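Local structure of telomeric DNA-binding factor trf1 (Schizosaccharomyces pombe, 6K5S) at the interface of chains A and B. The protein binds telomeric DNA in fission yeast, with a helical domain of the telomere repeat binding factor family that pairs as a two-fold dimer. Residues are numbered along the deposited sequence; one frame, centred on the assembly and turned at random. Chains: chain A/B, Telomeric DNA-binding factor trf1.

Contacts 1 and 2 lie about 10 Å apart, measured between the centres of their C-alpha atoms, within one two-fold interface. Contact 1 sets B:Leu9 and B:Thr12 against helices 10-24 and 41-60 of chain A. Contact 2 sets A:Leu9 and the end of chain A's helix 41-60 against helices 10-23 and 41-60 of chain B. A:Leu9 and B:Leu9 each sit next to the start of the helix that begins at residue 10. The packing of B:Leu9 in contact 1 thus recurs for A:Leu9 in contact 2. Helix-to-helix packing of this kind agrees with the TRF-family mode of dimerisation.

Contact 1: the interface of chains A and B. Residues chain A 12, 15-16, 19, 49, 52; chain B 9, 12.
B:Thr12 lies in the first turn of helix 10-23 and faces A:Thr12 and A:Asn15 of helix 10-24, while B:Leu9 is the non-helical residue next to the start of helix 10-23. The polar link is made by the amide nitrogen ND2 of A:Asn15, which donates to the hydroxyl OG1 of B:Thr12 at 2.7 Å. The bond is nearly straight, 174° at the hydrogen. The hydroxyl lies almost in the amide plane, so the N-H points squarely at it. CG of A:Asn15 stands opposite its own backbone N (chi1 -178°), which carries the amide across to chain B. The two side chains meet at about a right angle. An alanine in place of A:Asn15 would probably leave the B:Thr12 hydroxyl without this donor and open a gap beside CB of B:Thr12. Next to this bond the two Thr12 side chains also cross near a right angle, with their CG2 methyls 3.9 Å apart. Here the chains meet like with like, as expected close to a two-fold axis.

B:Leu9 packs against apolar side chains. Its CD2 methyl lies against two side chains of helix 10-24. CD1 of A:Ile19 lies 3.6 Å from CD2 of B:Leu9, the side chains turned about square to each other. CD2 of A:Leu16 is also 3.6 Å from that methyl, approaching at a slant. The other branch of B:Leu9 points to helix 41-60. There CD1 of B:Leu9 meets CE of A:Met52 tip to tip at 4.0 Å. A:Val49 flanks the same leucine more loosely. One leucine therefore touches two helices of the partner. The site joins a directional bond to close hydrocarbon packing. It likely helps hold the two helical domains together and fix their register as a dimer.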
loop_
_atom_site.group_PDB
_atom_site.type_symbol
_atom_site.label_atom_id
_atom_site.label_comp_id
_atom_site.label_asym_id
_atom_site.label_seq_id
_atom_site.Cartn_x
_atom_site.Cartn_y
_atom_site.Cartn_z
ATOM N N THR A 12 1.135 -1.116 5.877
ATOM C CA THR A 12 0.395 -1.251 4.620
ATOM C C THR A 12 -0.193 -2.654 4.477
ATOM O O THR A 12 -1.380 -2.821 4.162
ATOM C CB THR A 12 1.318 -0.945 3.427
ATOM O OG1 THR A 12 1.662 0.452 3.397
ATOM C CG2 THR A 12 0.643 -1.333 2.113
ATOM N N ASN A 15 -3.127 -2.736 6.782
ATOM C CA ASN A 15 -4.270 -1.922 6.374
ATOM C C ASN A 15 -5.010 -2.563 5.195
ATOM O O ASN A 15 -6.241 -2.700 5.204
ATOM C CB ASN A 15 -3.767 -0.528 6.018
ATOM C CG ASN A 15 -4.872 0.423 5.619
ATOM O OD1 ASN A 15 -5.921 0.527 6.272
ATOM N ND2 ASN A 15 -4.611 1.184 4.582
ATOM N N LEU A 16 -4.269 -2.989 4.184
ATOM C CA LEU A 16 -4.904 -3.598 3.019
ATOM C C LEU A 16 -5.571 -4.909 3.390
ATOM O O LEU A 16 -6.640 -5.231 2.865
ATOM C CB LEU A 16 -3.871 -3.804 1.896
ATOM C CG LEU A 16 -3.213 -2.530 1.340
ATOM C CD1 LEU A 16 -2.074 -2.871 0.343
ATOM C CD2 LEU A 16 -4.248 -1.665 0.668
ATOM N N ILE A 19 -8.885 -4.119 5.092
ATOM C CA ILE A 19 -9.916 -3.687 4.153
ATOM C C ILE A 19 -10.484 -4.891 3.399
ATOM O O ILE A 19 -11.703 -5.039 3.247
ATOM C CB ILE A 19 -9.350 -2.620 3.200
ATOM C CG1 ILE A 19 -9.042 -1.333 3.983
ATOM C CG2 ILE A 19 -10.298 -2.376 2.049
ATOM C CD1 ILE A 19 -8.192 -0.312 3.201
ATOM N N VAL A 49 -7.755 -1.642 -4.284
ATOM C CA VAL A 49 -7.224 -2.266 -3.070
ATOM C C VAL A 49 -6.550 -3.594 -3.404
ATOM O O VAL A 49 -5.438 -3.877 -2.937
ATOM C CB VAL A 49 -8.342 -2.444 -2.029
ATOM C CG1 VAL A 49 -7.881 -3.346 -0.903
ATOM C CG2 VAL A 49 -8.745 -1.066 -1.486
ATOM N N MET A 52 -3.157 -3.075 -5.092
ATOM C CA MET A 52 -2.106 -2.736 -4.139
ATOM C C MET A 52 -1.755 -3.951 -3.293
ATOM O O MET A 52 -0.576 -4.184 -2.999
ATOM C CB MET A 52 -2.522 -1.552 -3.257
ATOM C CG MET A 52 -2.344 -0.139 -3.930
ATOM S SD MET A 52 -2.975 1.233 -2.895
ATOM C CE MET A 52 -4.655 0.720 -2.777
ATOM N N LEU B 9 -7.825 4.104 3.553
ATOM C CA LEU B 9 -6.465 3.846 3.106
ATOM C C LEU B 9 -5.444 4.791 3.734
ATOM O O LEU B 9 -4.262 4.715 3.381
ATOM C CB LEU B 9 -6.380 3.928 1.579
ATOM C CG LEU B 9 -6.960 2.720 0.828
ATOM C CD1 LEU B 9 -7.192 3.017 -0.648
ATOM C CD2 LEU B 9 -6.065 1.471 0.975
ATOM N N THR B 12 -2.123 3.338 4.822
ATOM C CA THR B 12 -1.215 2.963 3.736
ATOM C C THR B 12 -0.529 4.198 3.173
ATOM O O THR B 12 0.684 4.195 2.920
ATOM C CB THR B 12 -1.981 2.214 2.620
ATOM O OG1 THR B 12 -2.359 0.907 3.059
ATOM C CG2 THR B 12 -1.108 2.049 1.373
#

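Contact 2: the interface of chains A and B. Residues chain A 9, 55-56, 59; chain B 16, 19, 48, 52.
B:Met52 points from helix 41-60 of chain B into a group of chain A side chains and touches them at successive atoms. It runs antiparallel to A:Met55, the two side chains sliding past each other. The methyl CE of A:Met55 lies 3.5 Å from CG of B:Met52. A:Met55 bends at its thioether (chi3 52°), which turns this methyl back against the partner chain. Further out, SD of B:Met52 lies against A:Val56, 3.9 Å from its CB. The end of B:Met52 then meets two residues head on. CE of B:Met52 reaches CD1 of A:Ile59 at 3.6 Å, tip to tip. Beside it, CD1 of A:Leu9 comes toward the same methyl at 3.9 Å. B:Met52 is itself bent at chi3 (-56°), and the bend turns its methyl toward both branches. Chain A buries 59 Å² of B:Met52, more than is buried of any other residue in this patch.

A:Leu9 uses its other branch on helix 10-23 of chain B. It stands about square to B:Ile19. CD2 of A:Leu9 lies 3.4 Å from CD1 of B:Ile19, slightly inside usual van der Waals contact. CD2 of A:Leu9 also lies 3.7 Å from CD2 of B:Leu16, so one methyl touches two residues of that helix. The side-chain packing described here is apolar, and the bent methionine chains fit against the branched side chains around them. They likely add close-fitting hydrophobic packing to the dimer. The methyl CE of A:Met55 also rests 3.7 Å from the backbone carbonyl O of B:Lys48.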
loop_
_atom_site.group_PDB
_atom_site.type_symbol
_atom_site.label_atom_id
_atom_site.label_comp_id
_atom_site.label_asym_id
_atom_site.label_seq_id
_atom_site.Cartn_x
_atom_site.Cartn_y
_atom_site.Cartn_z
ATOM N N LEU A 9 6.938 -2.135 5.638
ATOM C CA LEU A 9 5.629 -2.159 4.998
ATOM C C LEU A 9 4.541 -2.811 5.835
ATOM O O LEU A 9 3.412 -2.950 5.343
ATOM C CB LEU A 9 5.715 -2.871 3.646
ATOM C CG LEU A 9 6.396 -1.969 2.609
ATOM C CD1 LEU A 9 6.806 -2.737 1.404
ATOM C CD2 LEU A 9 5.463 -0.815 2.213
ATOM N N MET A 55 0.626 -6.293 -5.007
ATOM C CA MET A 55 1.993 -5.775 -5.007
ATOM C C MET A 55 2.657 -5.962 -3.649
ATOM O O MET A 55 3.818 -6.376 -3.579
ATOM C CB MET A 55 2.024 -4.286 -5.388
ATOM C CG MET A 55 1.591 -3.940 -6.816
ATOM S SD MET A 55 2.059 -2.216 -7.120
ATOM C CE MET A 55 3.776 -2.380 -6.607
ATOM N N VAL A 56 1.947 -5.646 -2.557
ATOM C CA VAL A 56 2.573 -5.764 -1.240
ATOM C C VAL A 56 2.792 -7.233 -0.891
ATOM O O VAL A 56 3.829 -7.590 -0.327
ATOM C CB VAL A 56 1.757 -5.025 -0.161
ATOM C CG1 VAL A 56 0.481 -5.711 0.139
ATOM C CG2 VAL A 56 2.564 -4.904 1.149
ATOM N N ILE A 59 6.007 -8.666 -2.005
ATOM C CA ILE A 59 7.144 -8.299 -1.165
ATOM C C ILE A 59 7.347 -9.311 -0.047
ATOM O O ILE A 59 8.485 -9.580 0.360
ATOM C CB ILE A 59 6.949 -6.869 -0.623
ATOM C CG1 ILE A 59 7.232 -5.872 -1.738
ATOM C CG2 ILE A 59 7.850 -6.596 0.580
ATOM C CD1 ILE A 59 6.351 -4.680 -1.742
ATOM N N LEU B 16 3.617 4.455 3.276
ATOM C CA LEU B 16 4.413 4.664 2.070
ATOM C C LEU B 16 5.052 6.052 2.044
ATOM O O LEU B 16 6.206 6.192 1.619
ATOM C CB LEU B 16 3.550 4.458 0.827
ATOM C CG LEU B 16 3.001 3.057 0.630
ATOM C CD1 LEU B 16 1.971 3.028 -0.523
ATOM C CD2 LEU B 16 4.169 2.076 0.396
ATOM N N ILE B 19 8.024 5.879 4.335
ATOM C CA ILE B 19 9.113 5.117 3.725
ATOM C C ILE B 19 9.883 5.978 2.726
ATOM O O ILE B 19 11.116 5.937 2.671
ATOM C CB ILE B 19 8.563 3.840 3.066
ATOM C CG1 ILE B 19 8.170 2.814 4.144
ATOM C CG2 ILE B 19 9.603 3.226 2.132
ATOM C CD1 ILE B 19 7.257 1.738 3.623
ATOM N N LYS B 48 9.738 -0.753 -6.130
ATOM C CA LYS B 48 8.482 -1.391 -5.742
ATOM C C LYS B 48 7.679 -0.501 -4.799
ATOM O O LYS B 48 6.453 -0.426 -4.909
ATOM C CB LYS B 48 8.756 -2.751 -5.101
ATOM C CG LYS B 48 9.294 -3.792 -6.080
ATOM C CD LYS B 48 9.670 -5.090 -5.363
ATOM C CE LYS B 48 10.424 -6.032 -6.293
ATOM N NZ LYS B 48 9.600 -6.411 -7.476
ATOM N N MET B 52 3.900 1.317 -5.564
ATOM C CA MET B 52 2.766 1.351 -4.641
ATOM C C MET B 52 2.359 2.787 -4.344
ATOM O O MET B 52 1.166 3.096 -4.302
ATOM C CB MET B 52 3.087 0.586 -3.342
ATOM C CG MET B 52 2.928 -0.922 -3.487
ATOM S SD MET B 52 3.322 -1.916 -2.014
ATOM C CE MET B 52 4.987 -1.343 -1.739
#